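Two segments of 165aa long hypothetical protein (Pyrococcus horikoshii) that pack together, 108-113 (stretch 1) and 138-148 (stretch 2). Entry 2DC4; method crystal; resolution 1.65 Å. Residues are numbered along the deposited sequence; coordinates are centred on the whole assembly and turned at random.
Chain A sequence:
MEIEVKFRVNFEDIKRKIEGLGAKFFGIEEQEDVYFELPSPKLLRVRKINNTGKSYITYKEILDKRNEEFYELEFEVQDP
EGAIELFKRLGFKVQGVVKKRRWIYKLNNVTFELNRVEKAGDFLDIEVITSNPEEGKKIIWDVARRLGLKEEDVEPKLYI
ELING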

# COMPACT_ATOMS: atom_id res chain seq x y z
N ASN A 108 -30.47 2.87 4.75
CA ASN A 108 -30.12 3.57 5.98
C ASN A 108 -28.69 3.22 6.38
O ASN A 108 -27.77 3.36 5.58
CB ASN A 108 -31.10 3.19 7.09
CG ASN A 108 -32.54 3.49 6.73
OD1 ASN A 108 -32.86 4.60 6.29
ND2 ASN A 108 -33.42 2.52 6.92
N ASN A 109 -28.50 2.76 7.61
CA ASN A 109 -27.18 2.42 8.10
C ASN A 109 -26.81 0.97 7.83
O ASN A 109 -25.83 0.45 8.37
CB ASN A 109 -27.10 2.71 9.60
CG ASN A 109 -28.07 1.88 10.40
OD1 ASN A 109 -29.19 1.60 9.96
ND2 ASN A 109 -27.66 1.49 11.60
N VAL A 110 -27.60 0.31 7.00
CA VAL A 110 -27.35 -1.09 6.65
C VAL A 110 -26.89 -1.22 5.21
O VAL A 110 -27.40 -0.55 4.32
CB VAL A 110 -28.63 -1.94 6.83
CG1 VAL A 110 -28.43 -3.34 6.23
CG2 VAL A 110 -28.96 -2.06 8.31
N THR A 111 -25.90 -2.08 5.00
CA THR A 111 -25.38 -2.34 3.68
C THR A 111 -25.54 -3.82 3.39
O THR A 111 -25.22 -4.67 4.22
CB THR A 111 -23.88 -1.97 3.58
OG1 THR A 111 -23.72 -0.57 3.84
CG2 THR A 111 -23.34 -2.29 2.18
N PHE A 112 -26.08 -4.12 2.21
CA PHE A 112 -26.26 -5.50 1.79
C PHE A 112 -25.21 -5.79 0.74
O PHE A 112 -25.08 -5.05 -0.23
CB PHE A 112 -27.65 -5.70 1.17
CG PHE A 112 -28.79 -5.36 2.08
CD1 PHE A 112 -29.32 -4.08 2.09
CD2 PHE A 112 -29.32 -6.32 2.93
CE1 PHE A 112 -30.38 -3.76 2.95
CE2 PHE A 112 -30.37 -6.02 3.79
CZ PHE A 112 -30.90 -4.73 3.80
N GLU A 113 -24.45 -6.86 0.94
CA GLU A 113 -23.45 -7.24 -0.05
C GLU A 113 -23.84 -8.65 -0.48
O GLU A 113 -23.63 -9.61 0.25
CB GLU A 113 -22.04 -7.25 0.55
CG GLU A 113 -21.63 -5.92 1.20
CD GLU A 113 -20.18 -5.90 1.64
OE1 GLU A 113 -19.70 -6.90 2.21
OE2 GLU A 113 -19.52 -4.86 1.43
N LYS A 138 -28.55 -6.36 16.61
CA LYS A 138 -30.00 -6.37 16.72
C LYS A 138 -30.61 -5.81 15.44
O LYS A 138 -31.65 -6.28 14.97
CB LYS A 138 -30.45 -5.53 17.92
CG LYS A 138 -30.00 -6.07 19.27
CD LYS A 138 -30.50 -5.19 20.41
CE LYS A 138 -30.13 -5.77 21.76
NZ LYS A 138 -30.70 -4.97 22.88
N ILE A 139 -29.96 -4.80 14.87
CA ILE A 139 -30.45 -4.19 13.64
C ILE A 139 -30.29 -5.18 12.49
O ILE A 139 -31.20 -5.34 11.67
CB ILE A 139 -29.67 -2.90 13.31
CG1 ILE A 139 -29.98 -1.83 14.35
CG2 ILE A 139 -30.05 -2.41 11.91
CD1 ILE A 139 -29.17 -0.55 14.17
N ILE A 140 -29.14 -5.84 12.44
CA ILE A 140 -28.88 -6.81 11.39
C ILE A 140 -29.93 -7.92 11.43
O ILE A 140 -30.46 -8.31 10.40
CB ILE A 140 -27.48 -7.43 11.53
CG1 ILE A 140 -26.43 -6.38 11.11
CG2 ILE A 140 -27.36 -8.69 10.67
CD1 ILE A 140 -25.00 -6.82 11.29
N TRP A 141 -30.23 -8.41 12.63
CA TRP A 141 -31.22 -9.48 12.72
C TRP A 141 -32.65 -9.05 12.40
O TRP A 141 -33.43 -9.84 11.87
CB TRP A 141 -31.12 -10.18 14.08
CG TRP A 141 -30.01 -11.18 14.05
CD1 TRP A 141 -28.75 -11.03 14.56
CD2 TRP A 141 -30.01 -12.42 13.34
NE1 TRP A 141 -27.97 -12.11 14.20
CE2 TRP A 141 -28.72 -12.97 13.45
CE3 TRP A 141 -30.99 -13.12 12.61
CZ2 TRP A 141 -28.37 -14.19 12.86
CZ3 TRP A 141 -30.64 -14.34 12.02
CH2 TRP A 141 -29.34 -14.86 12.16
N ASP A 142 -33.01 -7.79 12.68
CA ASP A 142 -34.35 -7.34 12.33
C ASP A 142 -34.47 -7.33 10.81
O ASP A 142 -35.50 -7.69 10.24
CB ASP A 142 -34.62 -5.93 12.88
CG ASP A 142 -34.95 -5.93 14.35
OD1 ASP A 142 -35.58 -6.90 14.82
OD2 ASP A 142 -34.58 -4.96 15.05
N VAL A 143 -33.39 -6.91 10.15
CA VAL A 143 -33.36 -6.87 8.69
C VAL A 143 -33.36 -8.29 8.13
O VAL A 143 -34.08 -8.59 7.19
CB VAL A 143 -32.09 -6.14 8.18
CG1 VAL A 143 -32.03 -6.20 6.66
CG2 VAL A 143 -32.10 -4.70 8.65
N ALA A 144 -32.54 -9.16 8.72
CA ALA A 144 -32.46 -10.54 8.25
C ALA A 144 -33.83 -11.23 8.27
O ALA A 144 -34.23 -11.86 7.30
CB ALA A 144 -31.47 -11.33 9.11
N ARG A 145 -34.54 -11.10 9.39
CA ARG A 145 -35.86 -11.71 9.51
C ARG A 145 -36.85 -11.12 8.52
O ARG A 145 -37.76 -11.81 8.03
CB ARG A 145 -36.38 -11.55 10.95
CG ARG A 145 -35.47 -12.20 11.99
CD ARG A 145 -36.20 -12.44 13.31
NE ARG A 145 -36.64 -11.21 13.96
CZ ARG A 145 -35.87 -10.44 14.73
NH1 ARG A 145 -34.61 -10.76 14.97
NH2 ARG A 145 -36.37 -9.33 15.26
N ARG A 146 -36.69 -9.85 8.20
CA ARG A 146 -37.59 -9.23 7.24
C ARG A 146 -37.34 -9.83 5.86
O ARG A 146 -38.20 -9.80 4.99
CB ARG A 146 -37.40 -7.72 7.22
CG ARG A 146 -38.40 -7.02 6.33
CD ARG A 146 -38.56 -5.58 6.74
NE ARG A 146 -39.49 -4.88 5.87
CZ ARG A 146 -39.80 -3.60 6.01
NH1 ARG A 146 -39.24 -2.91 7.00
NH2 ARG A 146 -40.65 -3.01 5.19
N LEU A 147 -36.14 -10.37 5.67
CA LEU A 147 -35.77 -11.00 4.41
C LEU A 147 -36.06 -12.50 4.46
O LEU A 147 -35.77 -13.23 3.51
CB LEU A 147 -34.29 -10.78 4.10
CG LEU A 147 -33.87 -9.33 3.81
CD1 LEU A 147 -32.35 -9.25 3.77
CD2 LEU A 147 -34.46 -8.86 2.49
N GLY A 148 -36.62 -12.97 5.57
CA GLY A 148 -36.95 -14.38 5.69
C GLY A 148 -35.77 -15.28 6.04
O GLY A 148 -35.84 -16.49 5.87

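The strand 110-113 lies against the helix 138-146 with its N-to-C direction inclined at 54° to that of the helix, the two axes approaching to 10.2 Å. No hydrogen bond or salt bridge crosses between the stretches; they are held by the fit of mainly apolar side chains, and 238 Å² is buried between the stretches, both sides summed. The contact follows two simple periodicities. Along the strand, alternate residues Val110 and Phe112 reach the helix while Thr111 and Glu113 remain out of reach. Ile139 and Val143 on the helix and Leu147 just beyond it, spaced four residues apart, form a single ridge.

The backbones come closest near Val110, whose CA lies 7.6 Å from CA of Ile140. Val110 points toward the helix, and its t rotamer (chi1 170°) places CG2 of Val110 between Ile139 and Val143: it is 3.8 Å from CG2 of Ile139 and 4.1 Å from CG2 of Val143. One methyl thus fills the notch between two branched side chains a helical turn apart. A short, branched residue suits this buried position, since it spans the small gap without needing a long, flexible arm. Ile140, although next to this point in the backbone register, is turned sideways and makes no contact.

Farther along the strand, the larger Phe112 bridges the distance to the end of the ridge. Its CA-to-CB bond points sideways, but with chi1 at -59° (m) and chi2 at 91° the ring is large enough to extend to the ridge. CE2 of Phe112 approaches CG1 of Val143 at 3.3 Å, a tight contact made at the ring edge, near its plane, and lies 3.8 Å from CD1 of Leu147. The same ring atom therefore touches both residues, so that this corner of the ring rests in the shallow groove between the two methyls. Phe112 and Leu147 are both buried, as suits their apolar side chains. Val143, in its t rotamer, serves both strand residues: CG2 meets Val110 and CG1 meets Phe112.

At the other end of the ridge, Ile139 extends its m,t side chain past Val110, bringing CD1 of Ile139 to 3.6 Å from ND2 of Asn109. Asn109 also points sideways at CB, but its p rotamer brings the amide nearer the helix. This is a packing contact at a partly exposed margin, where a polar side chain can cover the isoleucine methyl.

Leu147 follows the helix proper, and N of Leu147 still bonds to O of Ala144 at 2.9 Å. Gly148 then closes the turn in a Schellman motif, its positive phi suited to glycine, while the CA-to-CB bond of Leu147 points toward the strand.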